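Local coordinates for protein adenylation domain (Streptomyces sp., PDB 5N9X) that binds adenosine-5'-triphosphate and threonine as an adenylation domain of the AMP-binding enzyme (ANL) superfamily, at residues T19-F24 with V179-V184; I433-V438 with A451-H456; A440-H445 with A487-V492. All coordinates share one frame; numbering follows the deposited sequence.

Contact 1 of 3, residues T19-F24 with V179-V184; sequences TLVDLF and VRHGNV
His181 turns the ND1 edge of its imidazole to the first turn of helix 20-30, overlapping Thr19 CB and the backbone and CB of Leu20. Its CG stands anti to the carbonyl carbon (chi1 -81°), which carries ND1 toward the other helix. There ND1 accepts the amide of Leu20: N to His181 ND1 is 3.1 Å, with an N-H...acceptor angle of 163°, so the bond is nearly straight although the donor lies 21° off the ring plane. The ring thus takes up an N-H of the first turn, which has no helical carbonyl to bond to. Thr19 and Asp22 form a capping box beside it: Asp22 N donates to Thr19 OG1 (3.1 Å) and Thr19 N to Asp22 OD2 (3.1 Å). Thr19 OG1 sits in the crowded position between backbone N and carbonyl carbon, which turns it to the Asp22 amide.

Beside the polar bond Leu20 crosses Val184 at about a right angle. Its two methyls are matched one to one with the valine methyls, CD2 lying 3.6 Å from Val184 CG1 and CD1 3.8 Å from Val184 CG2, while Leu20 CB rests 3.5 Å from His181 ND1. Ala162 of strand 161-167 touches both Leu20 and His181, and Leu89 of helix 79-90 touches His181 and Val21, so the junction is closed in from several parts of the fold.

Two helices therefore start next to each other, and a side chain from the first turn of one adds one more acceptor to the capping of the other. Because ND1 is the acceptor, it carries no proton in this bond; a neutral ring protonated on NE2 is the likely state, and burial beside a helix N-terminus would be expected to disfavour a positive charge.

Contact 2 of 3, residues I433-V438 with A451-H456; sequences IELSDV and AVVWVH
Leu435, at the start of helix 435-443, and Val453, in the middle of strand 450-457, both direct their CA-CB bonds at the opposing segment, but Leu435 bears mainly on the strand backbone. Its side chain gathers round Val453 O, from CB at 3.7 Å to CG at 4.0 Å, and its CD2 goes on to Trp454 CA at 3.9 Å. With CG anti to the carbonyl carbon, the same CD2 extends to the flank of Val455, 4.4 Å from CG2. One turn later Val438 crosses Val453 at about a right angle, its CB set 3.9 Å from Val453 CG1 and 4.0 Å from CG2, so it fits against both methyls.

Trp454 points the other way, as strand alternation requires. Its NE1 donates to His456 ND1 (3.0 Å, 154°), close to the plane of both rings, and helix 518-528 packs on that side. No hydrogen bond joins the two segments directly, although Glu439 OE2 accepts from Val453 N. A sheet with apolar side chains on both faces, covered by helix 435-443 on one and helix 518-528 on the other, is an alpha/beta layered arrangement, here that of the C-terminal domain of an AMP-binding enzyme.

Contact 3 of 3, residues A440-H445 with A487-V492; sequences AAVRTH and AHVKTV
His488 leaves helix 482-492 with CG anti to the backbone N (chi1 168°), and its ring reaches across to Thr444 and His445. CB comes first: it lies in the plane of the His445 imidazole, at the ring edge, 3.9 Å from CD2. CG is 4.0 Å from that same His445 CD2. Farther along, His488 CD2 faces His445 CB at 4.1 Å, and CE1 on the other branch meets the methyl of Thr444. The tip, NE2, ends closest of all, 3.2 Å from Thr444 CG2, which approaches the ring edge near its plane; this is tight packing for a nitrogen and a methyl carbon. His488 NE2 also comes within 4.0 Å of Ala441 O, again at the ring edge.

The two imidazoles form an edge-to-face (T-shaped) pair. Their planes stand at 87° with centroids 5.4 Å apart, and it is His445 that offers its edge to the face of His488. Val492, one turn after His488 in its own helix, sets CG2 over a face of the ring, offset toward the rim, so His488 is held between its own helix and the other segment.

Around this pair the contact is aliphatic. Val442 CG2 meets Val489 CG2 at 3.9 Å, the side chains crossing obliquely, and Ala441 CB lies 4.1 Å from Val492 CG1. Leu485, earlier on helix 482-492, touches both Val442 and His445 and extends the same interface.

With no hydrogen bond across the segments, the helices adhere by van der Waals packing and one aromatic edge, on a patch that is only partly buried. His445 ND1 takes a weak hydrogen bond from Ala447 N, which favours a neutral His445 with its proton on NE2; the charge of His488 is not seen.

In the fold
Contacts 2 and 3 are neighbours in the C-terminal domain, their centres 12 Å apart, and share helix 435-443. One face of that helix meets strand 450-457 and another meets helix 482-492; Val442 joins the two, its CG1 lying 3.7 Å from Ala451 CB. Contact 1 belongs to the other side of the chain's centre, 39 Å from contact 2 and 46 Å from contact 3 between centres. The bound ligands lie between the two sides: the side chain of Val184 is about 11 Å from threonine, and that of Leu435 about 13 Å from ATP. At these distances contacts 1 and 2 are packing outside the pocket; contact 3 has its centre about 29 Å from the chain's centre.

Contact 1 of 3, residues T19-F24 with V179-V184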
ATOM      1  N   THR A  19       9.026  -8.580  18.257  1.00 19.00           N
ATOM      2  CA  THR A  19       7.655  -8.475  17.769  1.00 22.43           C
ATOM      3  C   THR A  19       7.120  -7.031  17.786  1.00 23.02           C
ATOM      4  O   THR A  19       7.761  -6.121  18.319  1.00 21.19           O
ATOM      5  CB  THR A  19       6.726  -9.384  18.608  1.00 19.57           C
ATOM      6  OG1 THR A  19       6.516  -8.786  19.890  1.00 24.92           O
ATOM      7  CG2 THR A  19       7.365 -10.743  18.809  1.00 17.98           C
ATOM      8  N   LEU A  20       5.942  -6.834  17.199  1.00 16.29           N
ATOM      9  CA  LEU A  20       5.272  -5.538  17.222  1.00 23.05           C
ATOM     10  C   LEU A  20       4.765  -5.209  18.648  1.00 12.95           C
ATOM     11  O   LEU A  20       4.793  -4.066  19.099  1.00 14.34           O
ATOM     12  CB  LEU A  20       4.121  -5.524  16.199  1.00 13.60           C
ATOM     13  CG  LEU A  20       4.548  -5.655  14.723  1.00 12.67           C
ATOM     14  CD1 LEU A  20       3.354  -5.855  13.777  1.00 10.65           C
ATOM     15  CD2 LEU A  20       5.395  -4.461  14.265  1.00 10.37           C
ATOM     16  N   VAL A  21       4.332  -6.236  19.352  1.00 16.09           N
ATOM     17  CA  VAL A  21       3.930  -6.115  20.746  1.00 15.84           C
ATOM     18  C   VAL A  21       5.104  -5.539  21.571  1.00 15.55           C
ATOM     19  O   VAL A  21       4.924  -4.601  22.332  1.00 13.80           O
ATOM     20  CB  VAL A  21       3.470  -7.500  21.288  1.00 14.93           C
ATOM     21  CG1 VAL A  21       3.420  -7.527  22.802  1.00 16.72           C
ATOM     22  CG2 VAL A  21       2.132  -7.917  20.660  1.00 14.64           C
ATOM     23  N   ASP A  22       6.303  -6.092  21.376  1.00 15.26           N
ATOM     24  CA  ASP A  22       7.506  -5.613  22.033  1.00 14.64           C
ATOM     25  C   ASP A  22       7.731  -4.134  21.721  1.00 23.74           C
ATOM     26  O   ASP A  22       7.983  -3.326  22.628  1.00 23.89           O
ATOM     27  CB  ASP A  22       8.748  -6.408  21.594  1.00 24.75           C
ATOM     28  CG  ASP A  22       8.755  -7.867  22.077  1.00 38.02           C
ATOM     29  OD1 ASP A  22       8.232  -8.165  23.179  1.00 30.61           O
ATOM     30  OD2 ASP A  22       9.334  -8.708  21.339  1.00 37.11           O
ATOM     31  N   LEU A  23       7.652  -3.781  20.437  1.00 19.27           N
ATOM     32  CA  LEU A  23       7.875  -2.403  20.005  1.00 17.65           C
ATOM     33  C   LEU A  23       6.934  -1.424  20.679  1.00 15.29           C
ATOM     34  O   LEU A  23       7.373  -0.389  21.185  1.00 17.38           O
ATOM     35  CB  LEU A  23       7.759  -2.254  18.477  1.00 13.65           C
ATOM     36  CG  LEU A  23       8.722  -3.069  17.590  1.00 18.62           C
ATOM     37  CD1 LEU A  23       8.454  -2.801  16.101  1.00 21.11           C
ATOM     38  CD2 LEU A  23      10.214  -2.905  17.921  1.00 13.42           C
ATOM     39  N   PHE A  24       5.649  -1.744  20.691  1.00 12.79           N
ATOM     40  CA  PHE A  24       4.691  -0.900  21.380  1.00 16.43           C
ATOM     41  C   PHE A  24       4.956  -0.851  22.894  1.00 24.44           C
ATOM     42  O   PHE A  24       4.786   0.195  23.522  1.00 18.81           O
ATOM     43  CB  PHE A  24       3.260  -1.372  21.147  1.00 13.34           C
ATOM     44  CG  PHE A  24       2.231  -0.484  21.790  1.00 17.88           C
ATOM     45  CD1 PHE A  24       2.232   0.881  21.546  1.00 14.21           C
ATOM     46  CD2 PHE A  24       1.269  -1.003  22.628  1.00 13.13           C
ATOM     47  CE1 PHE A  24       1.286   1.709  22.127  1.00 15.06           C
ATOM     48  CE2 PHE A  24       0.326  -0.178  23.228  1.00 17.84           C
ATOM     49  CZ  PHE A  24       0.336   1.181  22.974  1.00 13.35           C
ATOM     50  N   VAL A 179       1.529 -11.787   7.051  1.00 15.09           N
ATOM     51  CA  VAL A 179       2.818 -11.166   7.363  1.00 14.93           C
ATOM     52  C   VAL A 179       3.140 -11.336   8.839  1.00 12.72           C
ATOM     53  O   VAL A 179       2.336 -10.946   9.705  1.00 13.78           O
ATOM     54  CB  VAL A 179       2.814  -9.673   6.988  1.00 13.94           C
ATOM     55  CG1 VAL A 179       4.094  -8.979   7.429  1.00  9.22           C
ATOM     56  CG2 VAL A 179       2.586  -9.528   5.500  1.00 16.30           C
ATOM     57  N   ARG A 180       4.303 -11.919   9.122  1.00 10.73           N
ATOM     58  CA  ARG A 180       4.732 -12.175  10.509  1.00 14.67           C
ATOM     59  C   ARG A 180       5.356 -10.977  11.252  1.00 13.07           C
ATOM     60  O   ARG A 180       5.870 -10.048  10.635  1.00 15.90           O
ATOM     61  CB  ARG A 180       5.723 -13.337  10.526  1.00 15.31           C
ATOM     62  CG  ARG A 180       5.076 -14.668  10.215  1.00 18.74           C
ATOM     63  CD  ARG A 180       6.023 -15.584   9.470  1.00 23.50           C
ATOM     64  NE  ARG A 180       5.730 -16.991   9.762  1.00 33.31           N
ATOM     65  CZ  ARG A 180       6.649 -17.955   9.822  1.00 39.87           C
ATOM     66  NH1 ARG A 180       7.927 -17.675   9.585  1.00 36.59           N
ATOM     67  NH2 ARG A 180       6.292 -19.202  10.114  1.00 36.88           N
ATOM     68  N   HIS A 181       5.288 -11.020  12.580  1.00 14.68           N
ATOM     69  CA  HIS A 181       5.881 -10.013  13.453  1.00 12.07           C
ATOM     70  C   HIS A 181       7.325  -9.718  13.063  1.00 13.79           C
ATOM     71  O   HIS A 181       7.694  -8.562  12.879  1.00 16.40           O
ATOM     72  CB  HIS A 181       5.799 -10.472  14.920  1.00 14.23           C
ATOM     73  CG  HIS A 181       4.464 -10.221  15.555  1.00 14.25           C
ATOM     74  ND1 HIS A 181       4.101  -8.991  16.075  1.00 11.56           N
ATOM     75  CD2 HIS A 181       3.407 -11.044  15.760  1.00 14.02           C
ATOM     76  CE1 HIS A 181       2.874  -9.068  16.558  1.00 13.44           C
ATOM     77  NE2 HIS A 181       2.427 -10.301  16.378  1.00 18.58           N
ATOM     78  N   GLY A 182       8.136 -10.764  12.935  1.00 13.74           N
ATOM     79  CA  GLY A 182       9.503 -10.647  12.458  1.00  7.56           C
ATOM     80  C   GLY A 182       9.646 -10.065  11.066  1.00  8.10           C
ATOM     81  O   GLY A 182      10.645  -9.402  10.765  1.00 12.72           O
ATOM     82  N   ASN A 183       8.669 -10.295  10.193  1.00  9.06           N
ATOM     83  CA  ASN A 183       8.691  -9.587   8.916  1.00 11.05           C
ATOM     84  C   ASN A 183       8.597  -8.072   9.161  1.00 13.31           C
ATOM     85  O   ASN A 183       9.475  -7.319   8.724  1.00 10.78           O
ATOM     86  CB  ASN A 183       7.562 -10.025   7.975  1.00 11.79           C
ATOM     87  CG  ASN A 183       7.634 -11.500   7.564  1.00 10.40           C
ATOM     88  OD1 ASN A 183       6.614 -12.146   7.481  1.00 11.39           O
ATOM     89  ND2 ASN A 183       8.829 -12.004   7.256  1.00 12.73           N
ATOM     90  N   VAL A 184       7.556  -7.628   9.874  1.00  7.73           N
ATOM     91  CA  VAL A 184       7.429  -6.199  10.139  1.00 11.87           C
ATOM     92  C   VAL A 184       8.591  -5.592  10.936  1.00 13.15           C
ATOM     93  O   VAL A 184       9.054  -4.490  10.610  1.00 13.27           O
ATOM     94  CB  VAL A 184       6.136  -5.823  10.900  1.00 12.37           C
ATOM     95  CG1 VAL A 184       5.896  -4.332  10.734  1.00  7.87           C
ATOM     96  CG2 VAL A 184       4.945  -6.574  10.372  1.00  9.27           C
TER

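Contact 2 of 3, residues I433-V438 with A451-H456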
ATOM      1  N   ILE A 433       3.009  -5.176 -26.704  1.00 42.25           N
ATOM      2  CA  ILE A 433       2.545  -3.886 -26.238  1.00 40.23           C
ATOM      3  C   ILE A 433       2.814  -3.694 -24.755  1.00 32.51           C
ATOM      4  O   ILE A 433       2.435  -4.525 -23.917  1.00 26.82           O
ATOM      5  CB  ILE A 433       1.047  -3.702 -26.518  1.00 35.69           C
ATOM      6  CG1 ILE A 433       0.774  -3.805 -28.021  1.00 44.93           C
ATOM      7  CG2 ILE A 433       0.562  -2.361 -25.991  1.00 33.41           C
ATOM      8  CD1 ILE A 433      -0.648  -4.181 -28.391  1.00 37.54           C
ATOM      9  N   GLU A 434       3.493  -2.594 -24.460  1.00 28.28           N
ATOM     10  CA  GLU A 434       3.589  -2.068 -23.112  1.00 33.85           C
ATOM     11  C   GLU A 434       2.339  -1.263 -22.801  1.00 32.83           C
ATOM     12  O   GLU A 434       2.283  -0.084 -23.152  1.00 34.35           O
ATOM     13  CB  GLU A 434       4.821  -1.182 -22.977  1.00 26.09           C
ATOM     14  CG  GLU A 434       6.070  -1.844 -23.485  1.00 31.53           C
ATOM     15  CD  GLU A 434       6.589  -2.880 -22.528  1.00 35.34           C
ATOM     16  OE1 GLU A 434       6.359  -2.720 -21.309  1.00 37.93           O
ATOM     17  OE2 GLU A 434       7.220  -3.855 -22.994  1.00 45.16           O
ATOM     18  N   LEU A 435       1.343  -1.889 -22.170  1.00 23.22           N
ATOM     19  CA  LEU A 435       0.079  -1.212 -21.875  1.00 25.71           C
ATOM     20  C   LEU A 435       0.354   0.085 -21.104  1.00 24.35           C
ATOM     21  O   LEU A 435      -0.275   1.120 -21.337  1.00 24.87           O
ATOM     22  CB  LEU A 435      -0.862  -2.139 -21.088  1.00 21.03           C
ATOM     23  CG  LEU A 435      -1.399  -3.365 -21.869  1.00 24.67           C
ATOM     24  CD1 LEU A 435      -2.128  -4.349 -20.982  1.00 18.00           C
ATOM     25  CD2 LEU A 435      -2.283  -2.979 -23.049  1.00 20.10           C
ATOM     26  N   SER A 436       1.332   0.027 -20.211  1.00 25.04           N
ATOM     27  CA  SER A 436       1.702   1.169 -19.393  1.00 24.75           C
ATOM     28  C   SER A 436       2.274   2.358 -20.190  1.00 19.31           C
ATOM     29  O   SER A 436       2.082   3.501 -19.798  1.00 20.87           O
ATOM     30  CB  SER A 436       2.697   0.710 -18.325  1.00 29.43           C
ATOM     31  OG  SER A 436       3.073   1.781 -17.489  1.00 33.47           O
ATOM     32  N   ASP A 437       2.967   2.087 -21.292  1.00 22.31           N
ATOM     33  CA  ASP A 437       3.423   3.147 -22.216  1.00 21.65           C
ATOM     34  C   ASP A 437       2.288   3.845 -22.964  1.00 23.11           C
ATOM     35  O   ASP A 437       2.340   5.059 -23.209  1.00 28.07           O
ATOM     36  CB  ASP A 437       4.388   2.586 -23.257  1.00 24.14           C
ATOM     37  CG  ASP A 437       5.727   2.182 -22.671  1.00 31.86           C
ATOM     38  OD1 ASP A 437       5.909   2.253 -21.429  1.00 34.24           O
ATOM     39  OD2 ASP A 437       6.594   1.757 -23.471  1.00 41.94           O
ATOM     40  N   VAL A 438       1.275   3.078 -23.355  1.00 22.76           N
ATOM     41  CA  VAL A 438       0.094   3.654 -24.001  1.00 26.08           C
ATOM     42  C   VAL A 438      -0.591   4.602 -23.043  1.00 26.32           C
ATOM     43  O   VAL A 438      -1.048   5.693 -23.415  1.00 27.07           O
ATOM     44  CB  VAL A 438      -0.924   2.588 -24.418  1.00 18.70           C
ATOM     45  CG1 VAL A 438      -1.869   3.156 -25.453  1.00 16.63           C
ATOM     46  CG2 VAL A 438      -0.206   1.342 -24.912  1.00 22.56           C
ATOM     47  N   ALA A 451      -5.412   7.483 -17.040  1.00 29.30           N
ATOM     48  CA  ALA A 451      -5.805   6.536 -18.080  1.00 28.21           C
ATOM     49  C   ALA A 451      -5.555   5.073 -17.685  1.00 21.24           C
ATOM     50  O   ALA A 451      -4.589   4.767 -17.002  1.00 21.52           O
ATOM     51  CB  ALA A 451      -5.067   6.861 -19.372  1.00 27.99           C
ATOM     52  N   VAL A 452      -6.433   4.178 -18.133  1.00 25.64           N
ATOM     53  CA  VAL A 452      -6.233   2.732 -18.015  1.00 17.47           C
ATOM     54  C   VAL A 452      -6.358   2.113 -19.404  1.00 17.41           C
ATOM     55  O   VAL A 452      -7.391   2.270 -20.061  1.00 18.84           O
ATOM     56  CB  VAL A 452      -7.259   2.089 -17.070  1.00 22.87           C
ATOM     57  CG1 VAL A 452      -7.142   0.556 -17.072  1.00 19.00           C
ATOM     58  CG2 VAL A 452      -7.112   2.650 -15.680  1.00 21.78           C
ATOM     59  N   VAL A 453      -5.311   1.433 -19.859  1.00 16.07           N
ATOM     60  CA  VAL A 453      -5.325   0.852 -21.191  1.00 17.43           C
ATOM     61  C   VAL A 453      -5.201  -0.657 -21.073  1.00 17.08           C
ATOM     62  O   VAL A 453      -4.313  -1.147 -20.373  1.00 17.46           O
ATOM     63  CB  VAL A 453      -4.177   1.394 -22.081  1.00 20.26           C
ATOM     64  CG1 VAL A 453      -4.194   0.715 -23.450  1.00 18.95           C
ATOM     65  CG2 VAL A 453      -4.264   2.901 -22.231  1.00 21.64           C
ATOM     66  N   TRP A 454      -6.087  -1.401 -21.731  1.00 14.04           N
ATOM     67  CA  TRP A 454      -5.972  -2.864 -21.705  1.00 27.60           C
ATOM     68  C   TRP A 454      -6.426  -3.545 -23.000  1.00 18.31           C
ATOM     69  O   TRP A 454      -7.026  -2.921 -23.868  1.00 17.63           O
ATOM     70  CB  TRP A 454      -6.751  -3.439 -20.507  1.00 13.87           C
ATOM     71  CG  TRP A 454      -8.232  -3.426 -20.638  1.00 16.75           C
ATOM     72  CD1 TRP A 454      -9.055  -4.499 -20.874  1.00 19.33           C
ATOM     73  CD2 TRP A 454      -9.086  -2.290 -20.512  1.00 15.53           C
ATOM     74  NE1 TRP A 454     -10.368  -4.092 -20.900  1.00 12.92           N
ATOM     75  CE2 TRP A 454     -10.417  -2.742 -20.684  1.00 13.39           C
ATOM     76  CE3 TRP A 454      -8.856  -0.925 -20.285  1.00 14.57           C
ATOM     77  CZ2 TRP A 454     -11.511  -1.881 -20.625  1.00 16.87           C
ATOM     78  CZ3 TRP A 454      -9.936  -0.066 -20.231  1.00 14.31           C
ATOM     79  CH2 TRP A 454     -11.252  -0.544 -20.404  1.00 21.40           C
ATOM     80  N   VAL A 455      -6.096  -4.821 -23.135  1.00 15.08           N
ATOM     81  CA  VAL A 455      -6.665  -5.630 -24.200  1.00 26.76           C
ATOM     82  C   VAL A 455      -8.039  -6.124 -23.748  1.00 19.55           C
ATOM     83  O   VAL A 455      -8.182  -6.712 -22.695  1.00 20.92           O
ATOM     84  CB  VAL A 455      -5.749  -6.812 -24.586  1.00 23.77           C
ATOM     85  CG1 VAL A 455      -6.379  -7.635 -25.722  1.00 18.55           C
ATOM     86  CG2 VAL A 455      -4.386  -6.284 -25.027  1.00 12.93           C
ATOM     87  N   HIS A 456      -9.064  -5.833 -24.526  1.00 19.79           N
ATOM     88  CA  HIS A 456     -10.406  -6.274 -24.152  1.00 27.70           C
ATOM     89  C   HIS A 456     -10.920  -7.352 -25.087  1.00 29.31           C
ATOM     90  O   HIS A 456     -10.849  -7.200 -26.305  1.00 32.83           O
ATOM     91  CB  HIS A 456     -11.366  -5.090 -24.152  1.00 21.54           C
ATOM     92  CG  HIS A 456     -12.665  -5.367 -23.478  1.00 23.64           C
ATOM     93  ND1 HIS A 456     -12.811  -5.339 -22.106  1.00 18.92           N
ATOM     94  CD2 HIS A 456     -13.888  -5.639 -23.984  1.00 26.27           C
ATOM     95  CE1 HIS A 456     -14.067  -5.592 -21.798  1.00 18.40           C
ATOM     96  NE2 HIS A 456     -14.742  -5.777 -22.918  1.00 34.99           N
TER

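Contact 3 of 3, residues A440-H445 with A487-V492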
ATOM      1  N   ALA A 440       0.664   6.211 -20.453  1.00 17.94           N
ATOM      2  CA  ALA A 440       1.416   7.451 -20.299  1.00 25.68           C
ATOM      3  C   ALA A 440       1.229   8.344 -21.514  1.00 22.11           C
ATOM      4  O   ALA A 440       1.084   9.555 -21.368  1.00 27.53           O
ATOM      5  CB  ALA A 440       2.896   7.168 -20.076  1.00 19.94           C
ATOM      6  N   ALA A 441       1.217   7.750 -22.703  1.00 18.30           N
ATOM      7  CA  ALA A 441       1.002   8.527 -23.920  1.00 24.05           C
ATOM      8  C   ALA A 441      -0.374   9.202 -23.910  1.00 25.19           C
ATOM      9  O   ALA A 441      -0.511  10.339 -24.366  1.00 23.58           O
ATOM     10  CB  ALA A 441       1.160   7.653 -25.160  1.00 14.82           C
ATOM     11  N   VAL A 442      -1.394   8.509 -23.416  1.00 20.02           N
ATOM     12  CA  VAL A 442      -2.700   9.128 -23.300  1.00 20.69           C
ATOM     13  C   VAL A 442      -2.644  10.238 -22.242  1.00 27.13           C
ATOM     14  O   VAL A 442      -3.131  11.342 -22.471  1.00 28.78           O
ATOM     15  CB  VAL A 442      -3.797   8.083 -22.961  1.00 34.09           C
ATOM     16  CG1 VAL A 442      -5.093   8.772 -22.544  1.00 24.66           C
ATOM     17  CG2 VAL A 442      -4.054   7.164 -24.168  1.00 16.83           C
ATOM     18  N   ARG A 443      -2.004   9.965 -21.109  1.00 24.44           N
ATOM     19  CA  ARG A 443      -1.837  10.969 -20.054  1.00 28.61           C
ATOM     20  C   ARG A 443      -1.102  12.250 -20.509  1.00 27.66           C
ATOM     21  O   ARG A 443      -1.293  13.327 -19.942  1.00 19.74           O
ATOM     22  CB  ARG A 443      -1.102  10.348 -18.864  1.00 30.27           C
ATOM     23  CG  ARG A 443      -2.016   9.783 -17.803  1.00 29.30           C
ATOM     24  CD  ARG A 443      -1.229   9.315 -16.587  1.00 26.46           C
ATOM     25  NE  ARG A 443      -1.790   8.077 -16.057  1.00 37.63           N
ATOM     26  CZ  ARG A 443      -1.210   6.890 -16.203  1.00 37.67           C
ATOM     27  NH1 ARG A 443      -0.049   6.792 -16.849  1.00 33.10           N
ATOM     28  NH2 ARG A 443      -1.784   5.806 -15.713  1.00 31.85           N
ATOM     29  N   THR A 444      -0.278  12.117 -21.539  1.00 23.81           N
ATOM     30  CA  THR A 444       0.437  13.242 -22.151  1.00 26.51           C
ATOM     31  C   THR A 444      -0.517  14.349 -22.620  1.00 26.86           C
ATOM     32  O   THR A 444      -0.123  15.500 -22.763  1.00 25.50           O
ATOM     33  CB  THR A 444       1.326  12.733 -23.323  1.00 22.00           C
ATOM     34  OG1 THR A 444       2.608  12.364 -22.811  1.00 24.08           O
ATOM     35  CG2 THR A 444       1.534  13.763 -24.378  1.00 38.99           C
ATOM     36  N   HIS A 445      -1.793  14.026 -22.791  1.00 23.01           N
ATOM     37  CA  HIS A 445      -2.763  15.067 -23.141  1.00 33.82           C
ATOM     38  C   HIS A 445      -3.096  15.971 -21.949  1.00 26.17           C
ATOM     39  O   HIS A 445      -3.626  15.509 -20.950  1.00 25.87           O
ATOM     40  CB  HIS A 445      -4.050  14.447 -23.693  1.00 27.08           C
ATOM     41  CG  HIS A 445      -4.938  15.426 -24.389  1.00 20.65           C
ATOM     42  ND1 HIS A 445      -5.665  16.386 -23.717  1.00 27.58           N
ATOM     43  CD2 HIS A 445      -5.205  15.603 -25.701  1.00 20.33           C
ATOM     44  CE1 HIS A 445      -6.349  17.104 -24.588  1.00 20.75           C
ATOM     45  NE2 HIS A 445      -6.089  16.647 -25.798  1.00 24.38           N
ATOM     46  N   ALA A 487      -6.781  11.685 -31.947  1.00 26.13           N
ATOM     47  CA  ALA A 487      -5.965  12.492 -32.857  1.00 27.11           C
ATOM     48  C   ALA A 487      -4.601  12.821 -32.271  1.00 26.04           C
ATOM     49  O   ALA A 487      -3.602  12.798 -32.975  1.00 23.10           O
ATOM     50  CB  ALA A 487      -6.691  13.785 -33.216  1.00 24.60           C
ATOM     51  N   HIS A 488      -4.572  13.141 -30.978  1.00 29.39           N
ATOM     52  CA  HIS A 488      -3.314  13.425 -30.281  1.00 28.76           C
ATOM     53  C   HIS A 488      -2.392  12.217 -30.148  1.00 30.57           C
ATOM     54  O   HIS A 488      -1.185  12.320 -30.355  1.00 33.89           O
ATOM     55  CB  HIS A 488      -3.587  13.990 -28.887  1.00 28.18           C
ATOM     56  CG  HIS A 488      -2.372  14.042 -28.015  1.00 38.47           C
ATOM     57  ND1 HIS A 488      -1.393  15.007 -28.152  1.00 35.49           N
ATOM     58  CD2 HIS A 488      -1.973  13.245 -26.995  1.00 30.67           C
ATOM     59  CE1 HIS A 488      -0.447  14.798 -27.256  1.00 32.77           C
ATOM     60  NE2 HIS A 488      -0.774  13.739 -26.540  1.00 30.99           N
ATOM     61  N   VAL A 489      -2.965  11.082 -29.770  1.00 34.01           N
ATOM     62  CA  VAL A 489      -2.217   9.854 -29.561  1.00 30.47           C
ATOM     63  C   VAL A 489      -1.617   9.297 -30.867  1.00 35.07           C
ATOM     64  O   VAL A 489      -0.575   8.618 -30.845  1.00 29.40           O
ATOM     65  CB  VAL A 489      -3.141   8.821 -28.872  1.00 34.04           C
ATOM     66  CG1 VAL A 489      -2.605   7.412 -28.968  1.00 31.76           C
ATOM     67  CG2 VAL A 489      -3.360   9.220 -27.412  1.00 28.22           C
ATOM     68  N   LYS A 490      -2.259   9.601 -32.005  1.00 32.41           N
ATOM     69  CA  LYS A 490      -1.714   9.227 -33.321  1.00 34.62           C
ATOM     70  C   LYS A 490      -0.368   9.902 -33.578  1.00 34.13           C
ATOM     71  O   LYS A 490       0.380   9.473 -34.454  1.00 41.98           O
ATOM     72  CB  LYS A 490      -2.657   9.573 -34.490  1.00 33.34           C
ATOM     73  CG  LYS A 490      -3.880   8.705 -34.643  1.00 32.24           C
ATOM     74  CD  LYS A 490      -4.015   8.163 -36.059  1.00 40.29           C
ATOM     75  CE  LYS A 490      -4.396   6.683 -35.985  1.00 35.24           C
ATOM     76  NZ  LYS A 490      -4.023   5.885 -37.194  1.00 47.43           N
ATOM     77  N   THR A 491      -0.082  10.962 -32.834  1.00 29.01           N
ATOM     78  CA  THR A 491       1.213  11.633 -32.867  1.00 30.48           C
ATOM     79  C   THR A 491       2.269  10.851 -32.114  1.00 36.54           C
ATOM     80  O   THR A 491       3.392  10.663 -32.594  1.00 37.98           O
ATOM     81  CB  THR A 491       1.122  13.035 -32.243  1.00 31.70           C
ATOM     82  OG1 THR A 491       0.251  13.846 -33.037  1.00 38.07           O
ATOM     83  CG2 THR A 491       2.509  13.693 -32.113  1.00 37.91           C
ATOM     84  N   VAL A 492       1.889  10.392 -30.928  1.00 31.08           N
ATOM     85  CA  VAL A 492       2.831   9.931 -29.925  1.00 24.49           C
ATOM     86  C   VAL A 492       3.225   8.473 -30.096  1.00 25.06           C
ATOM     87  O   VAL A 492       4.331   8.074 -29.745  1.00 30.88           O
ATOM     88  CB  VAL A 492       2.226  10.132 -28.520  1.00 28.16           C
ATOM     89  CG1 VAL A 492       3.318  10.278 -27.472  1.00 23.96           C
ATOM     90  CG2 VAL A 492       1.347  11.359 -28.515  1.00 24.10           C
TER